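Local coordinates for protein putative serine phosphatase (Pseudomonas aeruginosa, PDB 6K4E) that probably dephosphorylates phosphorylated serine or threonine residues as a magnesium-dependent PP2C-type phosphatase in the SiaABC pathway that controls biofilm formation, at residues G109-A114 / T169-G174; D95-R100 / T294-R299; D142-L147 / A186-K191; A129-A134 / G148-A153. All coordinates share one frame; numbering follows the deposited sequence.

Interaction 1 (G109-A114 / T169-G174). With MG (magnesium ion), chain G; MG (magnesium ion), chain F.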
loop_
_atom_site.group_PDB
_atom_site.type_symbol
_atom_site.label_atom_id
_atom_site.label_comp_id
_atom_site.label_asym_id
_atom_site.label_seq_id
_atom_site.Cartn_x
_atom_site.Cartn_y
_atom_site.Cartn_z
ATOM N N GLY B 109 7.737 -16.420 3.802
ATOM C CA GLY B 109 6.726 -16.094 4.801
ATOM C C GLY B 109 5.334 -15.807 4.286
ATOM O O GLY B 109 5.127 -15.702 3.083
ATOM N N VAL B 110 4.362 -15.727 5.200
ATOM C CA VAL B 110 2.951 -15.431 4.913
ATOM C C VAL B 110 2.524 -14.332 5.860
ATOM O O VAL B 110 3.056 -14.226 6.970
ATOM C CB VAL B 110 1.984 -16.646 5.020
ATOM C CG1 VAL B 110 2.256 -17.691 3.941
ATOM C CG2 VAL B 110 1.973 -17.256 6.432
ATOM N N VAL B 111 1.570 -13.508 5.431
ATOM C CA VAL B 111 1.101 -12.374 6.237
ATOM C C VAL B 111 -0.405 -12.299 6.082
ATOM O O VAL B 111 -0.901 -12.453 4.975
ATOM C CB VAL B 111 1.772 -11.003 5.836
ATOM C CG1 VAL B 111 1.296 -9.880 6.738
ATOM C CG2 VAL B 111 3.300 -11.066 5.853
ATOM N N ASP B 112 -1.125 -12.048 7.180
ATOM C CA ASP B 112 -2.577 -11.854 7.154
ATOM C C ASP B 112 -2.768 -10.510 7.813
ATOM O O ASP B 112 -2.561 -10.398 9.028
ATOM C CB ASP B 112 -3.311 -12.976 7.945
ATOM C CG ASP B 112 -4.837 -12.861 7.983
ATOM O OD1 ASP B 112 -5.369 -11.834 7.506
ATOM O OD2 ASP B 112 -5.509 -13.842 8.431
ATOM N N CYS B 113 -3.047 -9.460 6.991
ATOM C CA CYS B 113 -3.286 -8.088 7.443
ATOM C C CYS B 113 -4.709 -7.966 7.942
ATOM O O CYS B 113 -5.575 -8.659 7.429
ATOM C CB CYS B 113 -3.041 -7.099 6.307
ATOM S SG CYS B 113 -1.356 -7.098 5.668
ATOM N N ALA B 114 -4.973 -7.010 8.841
ATOM C CA ALA B 114 -6.316 -6.745 9.366
ATOM C C ALA B 114 -7.308 -6.565 8.226
ATOM O O ALA B 114 -7.025 -5.851 7.267
ATOM C CB ALA B 114 -6.299 -5.519 10.244
ATOM N N THR B 169 -5.313 -2.222 12.496
ATOM C CA THR B 169 -4.079 -2.160 11.702
ATOM C C THR B 169 -3.071 -3.256 12.043
ATOM O O THR B 169 -1.936 -3.234 11.542
ATOM C CB THR B 169 -3.419 -0.774 11.844
ATOM O OG1 THR B 169 -3.028 -0.570 13.205
ATOM C CG2 THR B 169 -4.300 0.361 11.350
ATOM N N ASN B 170 -3.462 -4.181 12.923
ATOM C CA ASN B 170 -2.627 -5.298 13.321
ATOM C C ASN B 170 -2.555 -6.373 12.202
ATOM O O ASN B 170 -3.373 -6.382 11.273
ATOM C CB ASN B 170 -3.091 -5.869 14.655
ATOM C CG ASN B 170 -4.475 -6.478 14.670
ATOM O OD1 ASN B 170 -5.356 -6.142 13.872
ATOM N ND2 ASN B 170 -4.712 -7.373 15.614
ATOM N N MET B 171 -1.520 -7.207 12.247
ATOM C CA MET B 171 -1.309 -8.250 11.257
ATOM C C MET B 171 -0.624 -9.460 11.822
ATOM O O MET B 171 0.178 -9.357 12.749
ATOM C CB MET B 171 -0.570 -7.723 10.016
ATOM C CG MET B 171 0.858 -7.288 10.262
ATOM S SD MET B 171 1.702 -6.609 8.814
ATOM C CE MET B 171 0.646 -5.263 8.484
ATOM N N ASP B 172 -0.982 -10.617 11.275
ATOM C CA ASP B 172 -0.376 -11.885 11.618
ATOM C C ASP B 172 0.688 -12.124 10.573
ATOM O O ASP B 172 0.518 -11.683 9.445
ATOM C CB ASP B 172 -1.415 -13.005 11.547
ATOM C CG ASP B 172 -2.617 -12.816 12.450
ATOM O OD1 ASP B 172 -2.509 -12.026 13.421
ATOM O OD2 ASP B 172 -3.647 -13.529 12.231
ATOM N N ALA B 173 1.783 -12.783 10.943
ATOM C CA ALA B 173 2.874 -13.150 10.043
ATOM C C ALA B 173 3.682 -14.304 10.572
ATOM O O ALA B 173 3.839 -14.457 11.777
ATOM C CB ALA B 173 3.783 -11.962 9.736
ATOM N N GLY B 174 4.125 -15.147 9.658
ATOM C CA GLY B 174 4.986 -16.279 9.947
ATOM C C GLY B 174 6.131 -16.145 8.973
ATOM O O GLY B 174 5.892 -16.123 7.768
HETATM MG MG MG G . -7.119 -10.490 7.112
HETATM MG MG MG F . -7.550 -14.292 7.984
HETATM O O HOH W 1 -3.765 -15.687 9.746
HETATM O O HOH W 2 -6.591 -15.188 6.124
HETATM O O HOH W 3 -8.271 -12.456 7.235
HETATM O O HOH W 4 -8.113 -13.405 9.762
HETATM O O HOH W 5 -6.859 -11.452 5.178
HETATM O O HOH W 6 -7.108 -10.658 9.159
#
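Val110 and Asp112 pair with Gly174 and Asp172 as antiparallel hydrogen-bonded pairs, joining strands 109-113 and 171-174, whose directions lie 172° apart. The shortest bonds are the two within the Asp112-Asp172 pair, where Asp112 N reaches Asp172 O at 2.8 Å and Asp172 N returns the bond to Asp112 O. The first of these donors stands 36° out of the carbonyl plane of Asp172, yet its N-H points fairly straight at the oxygen. Past this pair, Ala114 N makes a weak, bent bond to Asn170 O.

Side chains alternate between two faces. On one lie Val111, Cys113, Met171 and Ala173. Met171 SD lies against Val111 CG1, and the bend at chi3 turns CE to 3.9 Å from Cys113 SG; helix 117-138 packs over this apolar face.

On the other face the two aspartates stand beside each other, their CB atoms 4.1 Å apart. Asp112 extends with CG trans to its own N (chi1 180°) and splits its carboxylate between two magnesium ions: OD1 binds one at 2.2 Å, OD2 the other at 2.1 Å. Cys113 O joins the first ion, as does Gly115; Asp238 and Asp291 complete the second, and water 3 bridges both. Water 1 donates to Asp112 OD2 and, over a longer bond, to Asp172 OD2, joining the two carboxylates. The Asp172 side chain also lies about 4 Å from a further magnesium ion. The arrangement is consistent with the binuclear centre of PP2C phosphatases, in which metal-bound water serves hydrolysis.

Interaction 2 (D95-R100 / T294-R299)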
loop_
_atom_site.group_PDB
_atom_site.type_symbol
_atom_site.label_atom_id
_atom_site.label_comp_id
_atom_site.label_asym_id
_atom_site.label_seq_id
_atom_site.Cartn_x
_atom_site.Cartn_y
_atom_site.Cartn_z
ATOM N N ASP B 95 -4.336 -11.021 2.657
ATOM C CA ASP B 95 -3.292 -12.021 2.780
ATOM C C ASP B 95 -2.301 -11.874 1.670
ATOM O O ASP B 95 -2.694 -11.690 0.502
ATOM C CB ASP B 95 -3.902 -13.428 2.625
ATOM C CG ASP B 95 -4.430 -14.161 3.846
ATOM O OD1 ASP B 95 -4.792 -13.490 4.839
ATOM O OD2 ASP B 95 -4.617 -15.392 3.755
ATOM N N PHE B 96 -1.029 -12.088 1.996
ATOM C CA PHE B 96 0.028 -12.132 0.982
ATOM C C PHE B 96 1.186 -12.978 1.490
ATOM O O PHE B 96 1.090 -13.592 2.544
ATOM C CB PHE B 96 0.447 -10.728 0.448
ATOM C CG PHE B 96 1.332 -9.894 1.349
ATOM C CD1 PHE B 96 0.817 -9.292 2.490
ATOM C CD2 PHE B 96 2.681 -9.710 1.052
ATOM C CE1 PHE B 96 1.632 -8.497 3.305
ATOM C CE2 PHE B 96 3.511 -8.963 1.906
ATOM C CZ PHE B 96 2.981 -8.347 3.008
ATOM N N TYR B 97 2.229 -13.092 0.704
ATOM C CA TYR B 97 3.372 -13.913 1.049
ATOM C C TYR B 97 4.623 -13.282 0.488
ATOM O O TYR B 97 4.566 -12.474 -0.453
ATOM C CB TYR B 97 3.204 -15.351 0.542
ATOM C CG TYR B 97 2.735 -15.471 -0.890
ATOM C CD1 TYR B 97 1.389 -15.353 -1.213
ATOM C CD2 TYR B 97 3.624 -15.815 -1.910
ATOM C CE1 TYR B 97 0.938 -15.516 -2.523
ATOM C CE2 TYR B 97 3.182 -15.981 -3.230
ATOM C CZ TYR B 97 1.841 -15.817 -3.526
ATOM O OH TYR B 97 1.353 -16.007 -4.785
ATOM N N VAL B 98 5.738 -13.603 1.124
ATOM C CA VAL B 98 7.025 -13.034 0.767
ATOM C C VAL B 98 7.994 -14.170 0.477
ATOM O O VAL B 98 7.782 -15.305 0.890
ATOM C CB VAL B 98 7.550 -12.070 1.885
ATOM C CG1 VAL B 98 6.682 -10.814 1.984
ATOM C CG2 VAL B 98 7.641 -12.758 3.255
ATOM N N TYR B 99 9.067 -13.846 -0.198
ATOM C CA TYR B 99 10.131 -14.783 -0.529
ATOM C C TYR B 99 11.321 -13.949 -0.940
ATOM O O TYR B 99 11.158 -12.968 -1.659
ATOM C CB TYR B 99 9.730 -15.685 -1.704
ATOM C CG TYR B 99 10.866 -16.578 -2.148
ATOM C CD1 TYR B 99 11.320 -17.618 -1.338
ATOM C CD2 TYR B 99 11.466 -16.406 -3.386
ATOM C CE1 TYR B 99 12.361 -18.447 -1.742
ATOM C CE2 TYR B 99 12.511 -17.233 -3.799
ATOM C CZ TYR B 99 12.952 -18.254 -2.970
ATOM O OH TYR B 99 13.978 -19.079 -3.335
ATOM N N ARG B 100 12.505 -14.325 -0.461
ATOM C CA ARG B 100 13.777 -13.683 -0.774
ATOM C C ARG B 100 14.881 -14.750 -0.811
ATOM O O ARG B 100 15.283 -15.258 0.235
ATOM C CB ARG B 100 14.086 -12.588 0.260
ATOM C CG ARG B 100 15.417 -11.839 0.023
ATOM C CD ARG B 100 15.381 -10.905 -1.185
ATOM N NE ARG B 100 14.439 -9.799 -0.974
ATOM C CZ ARG B 100 14.765 -8.585 -0.553
ATOM N NH1 ARG B 100 16.036 -8.263 -0.353
ATOM N NH2 ARG B 100 13.824 -7.688 -0.322
ATOM N N THR B 294 -4.414 -18.717 2.257
ATOM C CA THR B 294 -3.016 -18.764 1.838
ATOM C C THR B 294 -2.350 -19.919 2.508
ATOM O O THR B 294 -2.462 -20.076 3.718
ATOM C CB THR B 294 -2.200 -17.488 2.153
ATOM O OG1 THR B 294 -2.983 -16.356 1.820
ATOM C CG2 THR B 294 -0.860 -17.431 1.342
ATOM N N ILE B 295 -1.668 -20.740 1.698
ATOM C CA ILE B 295 -0.809 -21.809 2.160
ATOM C C ILE B 295 0.456 -21.728 1.313
ATOM O O ILE B 295 0.396 -21.909 0.109
ATOM C CB ILE B 295 -1.416 -23.246 2.162
ATOM C CG1 ILE B 295 -2.691 -23.327 3.000
ATOM C CG2 ILE B 295 -0.357 -24.283 2.626
ATOM C CD1 ILE B 295 -3.213 -24.805 3.150
ATOM N N LEU B 296 1.588 -21.465 1.955
ATOM C CA LEU B 296 2.882 -21.458 1.301
ATOM C C LEU B 296 3.674 -22.615 1.874
ATOM O O LEU B 296 3.880 -22.708 3.088
ATOM C CB LEU B 296 3.606 -20.104 1.471
ATOM C CG LEU B 296 4.916 -19.885 0.699
ATOM C CD1 LEU B 296 4.856 -20.442 -0.725
ATOM C CD2 LEU B 296 5.318 -18.429 0.728
ATOM N N SER B 297 4.014 -23.562 0.995
ATOM C CA SER B 297 4.728 -24.751 1.401
ATOM C C SER B 297 6.044 -24.792 0.715
ATOM O O SER B 297 6.162 -24.283 -0.386
ATOM C CB SER B 297 3.910 -26.002 1.100
ATOM O OG SER B 297 4.586 -27.198 1.453
ATOM N N PHE B 298 7.040 -25.372 1.394
ATOM C CA PHE B 298 8.431 -25.524 0.964
ATOM C C PHE B 298 9.034 -26.781 1.562
ATOM O O PHE B 298 8.610 -27.225 2.618
ATOM C CB PHE B 298 9.249 -24.277 1.314
ATOM C CG PHE B 298 9.307 -23.890 2.775
ATOM C CD1 PHE B 298 8.265 -23.185 3.373
ATOM C CD2 PHE B 298 10.425 -24.174 3.538
ATOM C CE1 PHE B 298 8.337 -22.796 4.725
ATOM C CE2 PHE B 298 10.488 -23.791 4.884
ATOM C CZ PHE B 298 9.452 -23.091 5.470
ATOM N N ARG B 299 9.973 -27.403 0.859
ATOM C CA ARG B 299 10.542 -28.656 1.322
ATOM C C ARG B 299 12.061 -28.644 1.255
ATOM O O ARG B 299 12.627 -28.090 0.314
ATOM C CB ARG B 299 9.953 -29.810 0.482
ATOM C CG ARG B 299 10.595 -31.164 0.711
ATOM C CD ARG B 299 9.770 -32.252 0.113
ATOM N NE ARG B 299 10.510 -33.508 0.047
ATOM C CZ ARG B 299 10.240 -34.579 0.781
ATOM N NH1 ARG B 299 9.253 -34.552 1.672
ATOM N NH2 ARG B 299 10.955 -35.686 0.638
#
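Thr294 meets Asp95 through a single hydrogen bond, and Leu296 meets Tyr97 through carbon alone; between them they join strands 95-100 and 294-299, which run nearly the same way, 16° apart, with axes 8.0 Å from each other. At that spacing the strands face each other from different sheets, and the contact is made mainly by side chains.

Thr294 can be followed outward from its backbone. Its CB lies 3.6 Å from Asp95 OD2, and there the side chain forks. With chi1 at -44°, OG1 is swung beside the backbone N and donates to Asp95 OD2 at 2.7 Å, arriving on the anti side of the carboxylate and only 16° out of its plane. The other branch, CG2, turns toward Tyr97 and rests 4.0 Å from its CD1, approaching the ring obliquely. Thr237 also hydrogen-bonds to Asp95 OD2, so this buried oxygen has two hydroxyl partners, which should help fix the carboxylate's rotation close to the magnesium centre.

Two residues further along the strand, Leu296 pushes CD2 against Tyr97 CB at 3.7 Å, the two side chains crossing at about a right angle; the same methyl also lies 4.0 Å from Val98 O. Tyr97 OH hydrogen-bonds to Asp71, while its ring meets Trp86 edge-to-face.

Strand 95-101 is the outermost strand of one antiparallel sheet beside 105-113, with Phe96 turned back against helix 117-138; strand 293-300 lies in the other sheet between 82-87 and 231-236. The contact thus belongs to the core of the PP2C beta-sandwich, where its two sheets are stacked.

Interaction 3 (D142-L147 / A186-K191)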
loop_
_atom_site.group_PDB
_atom_site.type_symbol
_atom_site.label_atom_id
_atom_site.label_comp_id
_atom_site.label_asym_id
_atom_site.label_seq_id
_atom_site.Cartn_x
_atom_site.Cartn_y
_atom_site.Cartn_z
ATOM N N ASP B 142 17.201 -13.161 9.915
ATOM C CA ASP B 142 16.721 -13.085 11.281
ATOM C C ASP B 142 15.221 -12.777 11.270
ATOM O O ASP B 142 14.862 -11.597 11.321
ATOM C CB ASP B 142 17.552 -12.018 12.040
ATOM C CG ASP B 142 17.382 -11.933 13.548
ATOM O OD1 ASP B 142 16.349 -12.420 14.064
ATOM O OD2 ASP B 142 18.230 -11.291 14.202
ATOM N N PRO B 143 14.333 -13.819 11.227
ATOM C CA PRO B 143 12.878 -13.566 11.171
ATOM C C PRO B 143 12.318 -12.688 12.293
ATOM O O PRO B 143 11.520 -11.803 12.014
ATOM C CB PRO B 143 12.279 -14.979 11.167
ATOM C CG PRO B 143 13.336 -15.814 10.557
ATOM C CD PRO B 143 14.608 -15.267 11.131
ATOM N N ALA B 144 12.754 -12.891 13.538
ATOM C CA ALA B 144 12.316 -12.073 14.680
ATOM C C ALA B 144 12.685 -10.607 14.507
ATOM O O ALA B 144 11.842 -9.768 14.807
ATOM C CB ALA B 144 12.868 -12.610 15.987
ATOM N N ALA B 145 13.913 -10.294 14.004
ATOM C CA ALA B 145 14.346 -8.897 13.753
ATOM C C ALA B 145 13.540 -8.246 12.624
ATOM O O ALA B 145 13.191 -7.074 12.733
ATOM C CB ALA B 145 15.826 -8.838 13.430
ATOM N N ILE B 146 13.209 -9.036 11.559
ATOM C CA ILE B 146 12.423 -8.599 10.410
ATOM C C ILE B 146 11.025 -8.198 10.884
ATOM O O ILE B 146 10.532 -7.160 10.489
ATOM C CB ILE B 146 12.413 -9.676 9.262
ATOM C CG1 ILE B 146 13.841 -9.903 8.692
ATOM C CG2 ILE B 146 11.468 -9.268 8.106
ATOM C CD1 ILE B 146 14.039 -11.216 7.975
ATOM N N LEU B 147 10.401 -9.009 11.740
ATOM C CA LEU B 147 9.063 -8.767 12.291
ATOM C C LEU B 147 9.007 -7.528 13.164
ATOM O O LEU B 147 8.039 -6.781 13.069
ATOM C CB LEU B 147 8.535 -10.001 13.052
ATOM C CG LEU B 147 8.219 -11.253 12.231
ATOM C CD1 LEU B 147 7.642 -12.309 13.107
ATOM C CD2 LEU B 147 7.233 -10.965 11.127
ATOM N N ALA B 186 15.174 -20.990 10.985
ATOM C CA ALA B 186 14.814 -20.061 12.045
ATOM C C ALA B 186 13.408 -19.595 11.733
ATOM O O ALA B 186 13.143 -19.221 10.600
ATOM C CB ALA B 186 15.782 -18.883 12.078
ATOM N N PHE B 187 12.499 -19.683 12.693
ATOM C CA PHE B 187 11.113 -19.258 12.503
ATOM C C PHE B 187 10.688 -18.260 13.570
ATOM O O PHE B 187 11.011 -18.427 14.740
ATOM C CB PHE B 187 10.146 -20.487 12.510
ATOM C CG PHE B 187 8.681 -20.131 12.717
ATOM C CD1 PHE B 187 7.953 -19.476 11.721
ATOM C CD2 PHE B 187 8.053 -20.387 13.927
ATOM C CE1 PHE B 187 6.623 -19.085 11.947
ATOM C CE2 PHE B 187 6.726 -20.011 14.135
ATOM C CZ PHE B 187 6.021 -19.383 13.146
ATOM N N ALA B 188 9.938 -17.242 13.175
ATOM C CA ALA B 188 9.346 -16.285 14.116
ATOM C C ALA B 188 7.976 -15.928 13.589
ATOM O O ALA B 188 7.838 -15.650 12.409
ATOM C CB ALA B 188 10.213 -15.044 14.269
ATOM N N GLY B 189 6.974 -15.988 14.453
ATOM C CA GLY B 189 5.596 -15.718 14.066
ATOM C C GLY B 189 4.762 -14.939 15.055
ATOM O O GLY B 189 4.982 -15.020 16.262
ATOM N N ALA B 190 3.822 -14.140 14.533
ATOM C CA ALA B 190 2.836 -13.387 15.305
ATOM C C ALA B 190 1.479 -13.944 14.854
ATOM O O ALA B 190 1.043 -13.647 13.745
ATOM C CB ALA B 190 2.935 -11.905 14.985
ATOM N N LYS B 191 0.917 -14.887 15.635
ATOM C CA LYS B 191 -0.374 -15.540 15.428
ATOM C C LYS B 191 -0.397 -16.443 14.191
ATOM O O LYS B 191 -1.477 -16.725 13.656
ATOM C CB LYS B 191 -1.530 -14.517 15.420
ATOM C CG LYS B 191 -1.838 -13.931 16.816
ATOM C CD LYS B 191 -2.935 -12.880 16.822
ATOM C CE LYS B 191 -4.320 -13.404 16.529
ATOM N NZ LYS B 191 -5.267 -12.286 16.270
#
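Pro143, Ala144 and Leu147 set the start of helix 143-157 against alternate residues of strand 186-190, the two axes 32° apart in direction. Asp142 precedes them as N-cap: its OD1 accepts from Ala145 N at 3.2 Å, the N-H coming from well above the carboxylate plane, and also takes a bond from Asn222.

In the first turn, Pro143 lays its ring along the strand. CD touches Ala186 CB, CG sits 3.4 Å from Ala186 O, and CB reaches Ala188 CB at 3.7 Å. Ala144 CB reaches the methyl of Ala188, which also fits against the Ala144 backbone, with Ala188 CB 3.4 Å from Ala144 N. That same amide is hydrogen-bonded to Asn222 OD1.

Leu147, one turn on, adds a further contact to Ala188. With CG trans to the carbonyl carbon and CD1 extended from CA (chi2 -176°), CD1 lies 3.4 Å from Ala188 O and 3.9 Å from Ala188 CB; Leu175 of the adjacent strand touches Leu147 as well.

Small residues on the strand let the helix come close, and the join itself is purely van der Waals, while the polar groups at the helix start are met by its own cap and Asn222.

Interaction 4 (A129-A134 / G148-A153)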
loop_
_atom_site.group_PDB
_atom_site.type_symbol
_atom_site.label_atom_id
_atom_site.label_comp_id
_atom_site.label_asym_id
_atom_site.label_seq_id
_atom_site.Cartn_x
_atom_site.Cartn_y
_atom_site.Cartn_z
ATOM N N ALA B 129 5.914 -3.263 1.482
ATOM C CA ALA B 129 6.956 -2.232 1.532
ATOM C C ALA B 129 7.661 -2.212 2.883
ATOM O O ALA B 129 8.889 -2.141 2.913
ATOM C CB ALA B 129 6.359 -0.871 1.233
ATOM N N ALA B 130 6.903 -2.309 3.994
ATOM C CA ALA B 130 7.451 -2.425 5.362
ATOM C C ALA B 130 8.359 -3.681 5.495
ATOM O O ALA B 130 9.369 -3.620 6.187
ATOM C CB ALA B 130 6.316 -2.512 6.378
ATOM N N ILE B 131 8.031 -4.784 4.811
ATOM C CA ILE B 131 8.847 -6.006 4.883
ATOM C C ILE B 131 10.169 -5.810 4.110
ATOM O O ILE B 131 11.233 -6.196 4.618
ATOM C CB ILE B 131 8.046 -7.301 4.503
ATOM C CG1 ILE B 131 7.219 -7.746 5.719
ATOM C CG2 ILE B 131 8.966 -8.467 4.032
ATOM C CD1 ILE B 131 6.177 -8.784 5.475
ATOM N N ASP B 132 10.109 -5.134 2.939
ATOM C CA ASP B 132 11.281 -4.807 2.117
ATOM C C ASP B 132 12.247 -3.926 2.893
ATOM O O ASP B 132 13.450 -4.190 2.884
ATOM C CB ASP B 132 10.843 -4.096 0.815
ATOM C CG ASP B 132 10.224 -5.035 -0.200
ATOM O OD1 ASP B 132 9.719 -6.108 0.207
ATOM O OD2 ASP B 132 10.219 -4.693 -1.388
ATOM N N HIS B 133 11.722 -2.890 3.574
ATOM C CA HIS B 133 12.520 -1.996 4.420
ATOM C C HIS B 133 13.237 -2.822 5.496
ATOM O O HIS B 133 14.447 -2.707 5.643
ATOM C CB HIS B 133 11.645 -0.907 5.080
ATOM C CG HIS B 133 12.316 -0.219 6.229
ATOM N ND1 HIS B 133 13.110 0.902 6.039
ATOM C CD2 HIS B 133 12.325 -0.542 7.547
ATOM C CE1 HIS B 133 13.565 1.230 7.241
ATOM N NE2 HIS B 133 13.126 0.386 8.178
ATOM N N ALA B 134 12.481 -3.648 6.239
ATOM C CA ALA B 134 12.994 -4.494 7.318
ATOM C C ALA B 134 14.103 -5.437 6.838
ATOM O O ALA B 134 15.145 -5.489 7.489
ATOM C CB ALA B 134 11.855 -5.266 7.962
ATOM N N GLY B 148 10.054 -7.313 13.978
ATOM C CA GLY B 148 10.203 -6.158 14.858
ATOM C C GLY B 148 10.290 -4.876 14.055
ATOM O O GLY B 148 9.552 -3.922 14.312
ATOM N N GLU B 149 11.164 -4.883 13.035
ATOM C CA GLU B 149 11.388 -3.789 12.105
ATOM C C GLU B 149 10.154 -3.530 11.228
ATOM O O GLU B 149 9.892 -2.362 10.923
ATOM C CB GLU B 149 12.632 -4.062 11.245
ATOM C CG GLU B 149 13.942 -3.608 11.875
ATOM C CD GLU B 149 14.076 -2.118 12.154
ATOM O OE1 GLU B 149 13.687 -1.304 11.284
ATOM O OE2 GLU B 149 14.582 -1.768 13.244
ATOM N N THR B 150 9.395 -4.616 10.831
ATOM C CA THR B 150 8.168 -4.493 10.031
ATOM C C THR B 150 7.109 -3.740 10.850
ATOM O O THR B 150 6.474 -2.811 10.347
ATOM C CB THR B 150 7.689 -5.860 9.520
ATOM O OG1 THR B 150 8.694 -6.413 8.670
ATOM C CG2 THR B 150 6.375 -5.777 8.768
ATOM N N ASP B 151 6.965 -4.130 12.121
ATOM C CA ASP B 151 6.067 -3.508 13.094
ATOM C C ASP B 151 6.363 -1.989 13.160
ATOM O O ASP B 151 5.441 -1.204 12.989
ATOM C CB ASP B 151 6.247 -4.182 14.474
ATOM C CG ASP B 151 5.255 -3.817 15.573
ATOM O OD1 ASP B 151 4.359 -3.005 15.319
ATOM O OD2 ASP B 151 5.358 -4.388 16.683
ATOM N N GLN B 152 7.645 -1.596 13.343
ATOM C CA GLN B 152 8.072 -0.193 13.430
ATOM C C GLN B 152 7.763 0.610 12.155
ATOM O O GLN B 152 7.181 1.694 12.245
ATOM C CB GLN B 152 9.557 -0.080 13.834
ATOM C CG GLN B 152 9.847 -0.499 15.289
ATOM C CD GLN B 152 8.964 0.179 16.339
ATOM O OE1 GLN B 152 8.826 1.412 16.391
ATOM N NE2 GLN B 152 8.337 -0.626 17.196
ATOM N N ALA B 153 8.096 0.029 10.978
ATOM C CA ALA B 153 7.843 0.593 9.657
ATOM C C ALA B 153 6.342 0.797 9.480
ATOM O O ALA B 153 5.942 1.851 8.990
ATOM C CB ALA B 153 8.395 -0.325 8.569
#
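Ala130 and Thr150 bring their CA atoms within 5.2 Å where helices 129-134 and 148-153 pack, their axes approaching to 8.2 Å at a crossing angle of 129°. Small side chains, mostly alanine, allow this closeness. Ala130 CB meets Ala153 CB at 3.7 Å, and on the next turn Ala134 CB presses on Glu149 CB and lies 3.4 Å from Thr150 OG1.

Thr150 fills the middle of the interface with both branches. Its chi1 of -62° sets OG1 beside its own backbone N, where it hydrogen-bonds to Ile146 O one turn back, so the polar end is satisfied within its helix. CG2 points the other way from the backbone N and lies 3.7 Å from Ile131 CG1. Ile131 leaves its helix away from Thr150, yet this CG1 grazes both branches, and the remainder of the side chain packs on Phe96 and Val98 of the sheet.

At the border, His133 NE2 and Glu149 OE1 lie 3.6 Å apart, too long to count as a bond. The oxygen is near the plane of the imidazole, at its edge, with the ring and carboxylate planes turned 38° from each other. Glu136 of the second subunit also packs on His133, and Ala129 meets Ala129 of that subunit.

Two helices laid against one face of an antiparallel sheet, as here, form one of the outer helical layers of the alpha-beta-beta-alpha PP2C fold.

Overall arrangement
Along the chain the order is 95-100, 109-114, 129-134, 142-147, 148-153, 169-174, 186-191 and 294-299, so interaction 2 brackets the other three. Interactions 1, 2 and 3 share the sheet of strands 95-101, 105-113, 171-179 and 184-190; interaction 2 reaches across to the second sheet, while interactions 3 and 4 share helix 143-157 on the outer side. Centres of interactions 1 and 2 lie about 12 Å apart, those of 2 and 4 about 17 Å. Ile131 also touches Val111, joining interaction 4 to interaction 1. The successive layers thus run from dimer-facing helices through the metal-bearing strands to the opposing sheet.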